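PDB 2PAG: SMI1/KNR4 family protein from Pseudomonas syringae pv. tomato, which is of unknown function but binds calcium and belongs to the SMI1/KNR4 (SUKH) family. Local coordinates for residues 125-129 and 130-134. Numbering follows the deposited sequence.
Sequences WHWAR and DVWLE
His126 O accepts the backbone N-H of Asp130 (N to O 2.7 Å), a regular helical i to i+4 bond, while its ND1 is hydrogen-bonded to Ser123 OG just upstream. The broad indole of Trp127 offers one face to Val131 and Trp132. Its chi1 of 178° puts the ring beside the carbonyl carbon, and Val131 CB sits over the five-membered ring, 3.8 Å from the centroid, as a CH-pi contact. The valine's two branches spread over this face near its rim, CG2 against Trp127 CD1 at 3.6 Å and CG1 above NE1. Farther along, Trp127 CZ3 and CH2 each reach Trp132 CB. Trp121 meets Trp127 edge-to-face, tying the C-terminal helix 124-132 to the antiparallel sheet. Here the helix widens into a pi-type turn: Trp127 O takes both Val131 N and Trp132 N, and Ala128 O reaches on to Leu133 N at 2.9 Å. Small, buried Ala128 lets Trp132 CB approach its O and CA. Arg129, bent at chi3, forms a two-pronged salt bridge with Asp130: NE meets OD1 (2.9 Å) from above the carboxylate plane, NH2 the syn lone pair of OD2 (3.2 Å). Charge suits this side, Arg129 being exposed and Asp130 partly so. A water bridges Arg129 O and Glu134 OE2.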
ATOM      1  N   TRP A 125       7.346  -3.584   5.287  1.00 12.87           N
ATOM      2  CA  TRP A 125       8.481  -4.173   4.593  1.00 12.61           C
ATOM      3  C   TRP A 125       8.457  -5.704   4.692  1.00 12.18           C
ATOM      4  O   TRP A 125       8.895  -6.394   3.767  1.00 12.73           O
ATOM      5  CB  TRP A 125       9.788  -3.583   5.127  1.00 12.86           C
ATOM      6  CG  TRP A 125       9.960  -2.144   4.698  1.00 11.70           C
ATOM      7  CD1 TRP A 125      10.106  -1.053   5.507  1.00 13.52           C
ATOM      8  CD2 TRP A 125       9.973  -1.647   3.350  1.00 12.80           C
ATOM      9  NE1 TRP A 125      10.207   0.092   4.750  1.00 12.74           N
ATOM     10  CE2 TRP A 125      10.128  -0.245   3.422  1.00 13.38           C
ATOM     11  CE3 TRP A 125       9.869  -2.250   2.091  1.00 12.50           C
ATOM     12  CZ2 TRP A 125      10.182   0.565   2.279  1.00 12.94           C
ATOM     13  CZ3 TRP A 125       9.922  -1.446   0.953  1.00 13.60           C
ATOM     14  CH2 TRP A 125      10.077  -0.052   1.059  1.00 13.72           C
ATOM     15  N   HIS A 126       7.941  -6.242   5.796  1.00 13.12           N
ATOM     16  CA  HIS A 126       7.825  -7.696   5.928  1.00 13.82           C
ATOM     17  C   HIS A 126       6.802  -8.151   4.898  1.00 15.01           C
ATOM     18  O   HIS A 126       6.963  -9.182   4.242  1.00 15.23           O
ATOM     19  CB  HIS A 126       7.321  -8.098   7.316  1.00 15.91           C
ATOM     20  CG  HIS A 126       8.359  -8.022   8.385  1.00 17.67           C
ATOM     21  ND1 HIS A 126       8.752  -6.832   8.960  1.00 16.38           N
ATOM     22  CD2 HIS A 126       9.091  -8.991   8.984  1.00 17.81           C
ATOM     23  CE1 HIS A 126       9.680  -7.072   9.869  1.00 17.73           C
ATOM     24  NE2 HIS A 126       9.903  -8.375   9.903  1.00 17.87           N
ATOM     25  N   TRP A 127       5.737  -7.369   4.770  1.00 14.34           N
ATOM     26  CA  TRP A 127       4.690  -7.679   3.811  1.00 13.30           C
ATOM     27  C   TRP A 127       5.234  -7.604   2.381  1.00 13.69           C
ATOM     28  O   TRP A 127       4.935  -8.460   1.550  1.00 13.54           O
ATOM     29  CB  TRP A 127       3.529  -6.696   3.965  1.00 11.77           C
ATOM     30  CG  TRP A 127       2.438  -6.933   2.973  1.00 12.35           C
ATOM     31  CD1 TRP A 127       1.434  -7.858   3.057  1.00 11.37           C
ATOM     32  CD2 TRP A 127       2.301  -6.308   1.692  1.00 13.02           C
ATOM     33  NE1 TRP A 127       0.686  -7.852   1.901  1.00 13.00           N
ATOM     34  CE2 TRP A 127       1.196  -6.908   1.048  1.00 12.58           C
ATOM     35  CE3 TRP A 127       3.008  -5.300   1.022  1.00 14.26           C
ATOM     36  CZ2 TRP A 127       0.783  -6.532  -0.235  1.00 14.82           C
ATOM     37  CZ3 TRP A 127       2.600  -4.930  -0.252  1.00 15.44           C
ATOM     38  CH2 TRP A 127       1.495  -5.546  -0.867  1.00 15.17           C
ATOM     39  N   ALA A 128       6.031  -6.579   2.096  1.00 12.51           N
ATOM     40  CA  ALA A 128       6.592  -6.416   0.761  1.00 13.45           C
ATOM     41  C   ALA A 128       7.512  -7.580   0.403  1.00 15.86           C
ATOM     42  O   ALA A 128       7.488  -8.083  -0.723  1.00 15.18           O
ATOM     43  CB  ALA A 128       7.354  -5.105   0.677  1.00 14.56           C
ATOM     44  N   ARG A 129       8.313  -8.004   1.375  1.00 16.32           N
ATOM     45  CA  ARG A 129       9.265  -9.085   1.174  1.00 19.23           C
ATOM     46  C   ARG A 129       8.629 -10.464   1.156  1.00 20.33           C
ATOM     47  O   ARG A 129       8.928 -11.280   0.284  1.00 20.81           O
ATOM     48  CB  ARG A 129      10.323  -9.056   2.279  1.00 21.03           C
ATOM     49  CG  ARG A 129      11.406 -10.113   2.132  1.00 22.14           C
ATOM     50  CD  ARG A 129      12.257 -10.189   3.380  1.00 23.86           C
ATOM     51  NE  ARG A 129      11.507 -10.737   4.504  1.00 24.41           N
ATOM     52  CZ  ARG A 129      11.861 -10.592   5.776  1.00 26.33           C
ATOM     53  NH1 ARG A 129      12.959  -9.912   6.083  1.00 26.97           N
ATOM     54  NH2 ARG A 129      11.120 -11.122   6.738  1.00 25.96           N
ATOM     55  N   ASP A 130       7.737 -10.712   2.108  1.00 18.96           N
ATOM     56  CA  ASP A 130       7.117 -12.021   2.233  1.00 19.94           C
ATOM     57  C   ASP A 130       5.812 -12.254   1.478  1.00 18.91           C
ATOM     58  O   ASP A 130       5.382 -13.398   1.324  1.00 20.31           O
ATOM     59  CB  ASP A 130       6.952 -12.352   3.719  1.00 22.15           C
ATOM     60  CG  ASP A 130       8.267 -12.231   4.487  1.00 25.38           C
ATOM     61  OD1 ASP A 130       9.336 -12.477   3.881  1.00 27.38           O
ATOM     62  OD2 ASP A 130       8.240 -11.900   5.693  1.00 30.31           O
ATOM     63  N   VAL A 131       5.183 -11.186   1.001  1.00 16.86           N
ATOM     64  CA  VAL A 131       3.939 -11.336   0.256  1.00 16.16           C
ATOM     65  C   VAL A 131       4.035 -10.804  -1.172  1.00 15.99           C
ATOM     66  O   VAL A 131       3.837 -11.545  -2.133  1.00 17.46           O
ATOM     67  CB  VAL A 131       2.760 -10.637   0.972  1.00 15.73           C
ATOM     68  CG1 VAL A 131       1.489 -10.773   0.133  1.00 14.57           C
ATOM     69  CG2 VAL A 131       2.552 -11.254   2.351  1.00 15.59           C
ATOM     70  N   TRP A 132       4.348  -9.522  -1.318  1.00 14.16           N
ATOM     71  CA  TRP A 132       4.434  -8.936  -2.651  1.00 14.00           C
ATOM     72  C   TRP A 132       5.517  -9.591  -3.517  1.00 14.29           C
ATOM     73  O   TRP A 132       5.236 -10.047  -4.626  1.00 15.53           O
ATOM     74  CB  TRP A 132       4.670  -7.420  -2.539  1.00 13.82           C
ATOM     75  CG  TRP A 132       4.492  -6.671  -3.840  1.00 12.73           C
ATOM     76  CD1 TRP A 132       3.954  -7.151  -5.004  1.00 12.93           C
ATOM     77  CD2 TRP A 132       4.833  -5.302  -4.094  1.00 11.70           C
ATOM     78  NE1 TRP A 132       3.941  -6.166  -5.963  1.00 13.51           N
ATOM     79  CE2 TRP A 132       4.475  -5.020  -5.433  1.00 11.50           C
ATOM     80  CE3 TRP A 132       5.407  -4.286  -3.317  1.00 12.53           C
ATOM     81  CZ2 TRP A 132       4.673  -3.760  -6.013  1.00 11.45           C
ATOM     82  CZ3 TRP A 132       5.603  -3.037  -3.892  1.00 13.52           C
ATOM     83  CH2 TRP A 132       5.236  -2.784  -5.226  1.00 11.38           C
ATOM     84  N   LEU A 133       6.739  -9.670  -2.994  1.00 15.54           N
ATOM     85  CA  LEU A 133       7.851 -10.264  -3.737  1.00 16.85           C
ATOM     86  C   LEU A 133       7.719 -11.774  -3.907  1.00 19.73           C
ATOM     87  O   LEU A 133       8.489 -12.391  -4.647  1.00 19.84           O
ATOM     88  CB  LEU A 133       9.176  -9.936  -3.049  1.00 16.93           C
ATOM     89  CG  LEU A 133       9.704  -8.529  -3.340  1.00 16.93           C
ATOM     90  CD1 LEU A 133      10.850  -8.187  -2.391  1.00 17.76           C
ATOM     91  CD2 LEU A 133      10.164  -8.459  -4.788  1.00 18.33           C
ATOM     92  N   GLU A 134       6.748 -12.367  -3.220  1.00 20.68           N
ATOM     93  CA  GLU A 134       6.516 -13.805  -3.324  1.00 22.85           C
ATOM     94  C   GLU A 134       5.317 -14.107  -4.220  1.00 23.84           C
ATOM     95  O   GLU A 134       4.920 -15.262  -4.365  1.00 24.94           O
ATOM     96  CB  GLU A 134       6.283 -14.414  -1.942  1.00 23.80           C
ATOM     97  CG  GLU A 134       7.531 -14.533  -1.088  1.00 26.25           C
ATOM     98  CD  GLU A 134       8.617 -15.360  -1.757  1.00 29.29           C
ATOM     99  OE1 GLU A 134       8.302 -16.447  -2.286  1.00 29.83           O
ATOM    100  OE2 GLU A 134       9.786 -14.928  -1.750  1.00 30.89           O
TER
HETATM  101  O   HOH W   1      11.012 -12.372  -0.979  1.00 31.67           O